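Local coordinates for putative pyrroline carboxylate reductase (Streptococcus pyogenes, PDB 2AHR), which probably catalyses the NAD(P)H-dependent reduction of 1-pyrroline-5-carboxylate to L-proline, the final step of proline biosynthesis, at residues E[178-183]-E[191-196]. Residues are numbered along the deposited sequence; the frame is centred on the assembly and turned at random.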
loop_
_atom_site.group_PDB
_atom_site.type_symbol
_atom_site.label_atom_id
_atom_site.label_comp_id
_atom_site.label_asym_id
_atom_site.label_seq_id
_atom_site.Cartn_x
_atom_site.Cartn_y
_atom_site.Cartn_z
ATOM N N ALA E 178 14.703 12.960 12.888
ATOM C CA ALA E 178 13.333 13.044 12.369
ATOM C C ALA E 178 12.491 14.048 13.148
ATOM O O ALA E 178 11.786 14.838 12.552
ATOM C CB ALA E 178 12.659 11.648 12.377
ATOM N N LEU E 179 12.547 13.987 14.485
ATOM C CA LEU E 179 11.869 14.977 15.336
ATOM C C LEU E 179 12.359 16.404 15.047
ATOM O O LEU E 179 11.567 17.343 14.975
ATOM C CB LEU E 179 12.117 14.654 16.817
ATOM C CG LEU E 179 11.441 13.368 17.316
ATOM C CD1 LEU E 179 11.988 12.943 18.679
ATOM C CD2 LEU E 179 9.947 13.600 17.373
ATOM N N ALA E 180 13.667 16.559 14.930
ATOM C CA ALA E 180 14.264 17.869 14.657
ATOM C C ALA E 180 13.902 18.405 13.281
ATOM O O ALA E 180 13.562 19.576 13.148
ATOM C CB ALA E 180 15.765 17.810 14.841
ATOM N N LYS E 181 13.934 17.553 12.259
ATOM C CA LYS E 181 13.515 17.971 10.910
ATOM C C LYS E 181 12.027 18.388 10.919
ATOM O O LYS E 181 11.619 19.315 10.198
ATOM C CB LYS E 181 13.732 16.846 9.876
ATOM C CG LYS E 181 15.135 16.742 9.248
ATOM C CD LYS E 181 15.530 18.038 8.510
ATOM C CE LYS E 181 16.522 17.835 7.331
ATOM N NZ LYS E 181 17.508 16.719 7.535
ATOM N N ALA E 182 11.222 17.700 11.733
ATOM C CA ALA E 182 9.793 18.048 11.857
ATOM C C ALA E 182 9.617 19.430 12.534
ATOM O O ALA E 182 8.683 20.172 12.221
ATOM C CB ALA E 182 9.047 16.969 12.646
ATOM N N GLY E 183 10.499 19.736 13.483
ATOM C CA GLY E 183 10.584 21.076 14.053
ATOM C C GLY E 183 10.947 22.091 12.981
ATOM O O GLY E 183 10.375 23.173 12.945
ATOM N N ALA E 191 19.238 23.739 14.681
ATOM C CA ALA E 191 20.068 23.690 15.891
ATOM C C ALA E 191 19.217 23.752 17.163
ATOM O O ALA E 191 19.399 22.965 18.106
ATOM C CB ALA E 191 21.133 24.853 15.873
ATOM N N LYS E 192 18.272 24.687 17.173
ATOM C CA LYS E 192 17.356 24.850 18.282
ATOM C C LYS E 192 16.458 23.610 18.451
ATOM O O LYS E 192 16.263 23.132 19.577
ATOM C CB LYS E 192 16.507 26.121 18.083
ATOM C CG LYS E 192 15.604 26.485 19.253
ATOM C CD LYS E 192 16.364 26.592 20.615
ATOM C CE LYS E 192 17.496 27.652 20.575
ATOM N NZ LYS E 192 18.182 27.892 21.900
ATOM N N ALA E 193 15.924 23.093 17.344
ATOM C CA ALA E 193 15.052 21.908 17.399
ATOM C C ALA E 193 15.839 20.722 17.942
ATOM O O ALA E 193 15.336 19.983 18.788
ATOM C CB ALA E 193 14.461 21.588 16.019
ATOM N N LEU E 194 17.086 20.562 17.481
ATOM C CA LEU E 194 17.954 19.467 17.966
ATOM C C LEU E 194 18.262 19.577 19.470
ATOM O O LEU E 194 18.284 18.579 20.200
ATOM C CB LEU E 194 19.291 19.436 17.205
ATOM C CG LEU E 194 19.431 18.632 15.919
ATOM C CD1 LEU E 194 20.825 18.890 15.296
ATOM C CD2 LEU E 194 19.205 17.123 16.176
ATOM N N GLU E 195 18.511 20.803 19.922
ATOM C CA GLU E 195 18.830 21.046 21.311
ATOM C C GLU E 195 17.644 20.641 22.185
ATOM O O GLU E 195 17.799 19.894 23.140
ATOM C CB GLU E 195 19.202 22.513 21.495
ATOM C CG GLU E 195 19.414 22.917 22.937
ATOM C CD GLU E 195 19.607 24.429 23.118
ATOM O OE1 GLU E 195 19.355 25.213 22.179
ATOM O OE2 GLU E 195 20.006 24.830 24.222
ATOM N N ILE E 196 16.458 21.114 21.831
ATOM C CA ILE E 196 15.257 20.782 22.562
ATOM C C ILE E 196 14.991 19.279 22.575
ATOM O O ILE E 196 14.703 18.733 23.646
ATOM C CB ILE E 196 14.021 21.478 21.969
ATOM C CG1 ILE E 196 14.149 23.007 22.104
ATOM C CG2 ILE E 196 12.718 20.907 22.609
ATOM C CD1 ILE E 196 13.218 23.806 21.161
#
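Ala180 and Ala193 face each other where segments 178-183 and 191-196 come closest, their CA atoms 4.9 Å apart, and the apolar contact is built round this pair. The methyl groups do not meet head on: Ala180 CB and Ala193 CB are 4.2 Å apart, and each reaches past the other to a different part of the opposing helix. Ala193 CB settles against the backbone of 178-183, coming within 3.6 Å of Ala180 O and within 4.4 Å of Gly183 CA. Gly183, one turn further along, presents bare backbone to the Ala193 methyl. Ala180 CB meets the isobutyl group of Leu194, whose CD2 lies 3.8 Å away with CG almost as near. The Leu194 CA–CB bond runs along the flank of its helix rather than into the interface; with chi1 at -89°, CG swings toward the interface; CD1 extends anti to CA, and it is CD2, the other branch, that touches the Ala180 methyl. The same leucine also packs on Pro215 of a second subunit.

No hydrogen bond crosses between the segments; the salt bridge of 191-196 lies within its own helix. There, Lys192 NZ bridges to Glu195 OE1 at 2.9 Å, approaching on the syn side of the carboxylate and 25° out of its plane. Lys181 points away from 191-196 and forms a salt bridge with Glu177 of its own helix, with a long, weak ion pair to Asp220 of a third subunit.

The segment axes approach to 8.3 Å at 136° between their N-to-C directions, so the chain reverses obliquely after the short connection that follows helix 158-185. This is a helical hairpin with a small-residue Ala/Gly interface, set in the all-helical C-terminal dimerisation domain of the pyrroline-5-carboxylate reductase family, away from the Rossmann-type nucleotide-binding domain.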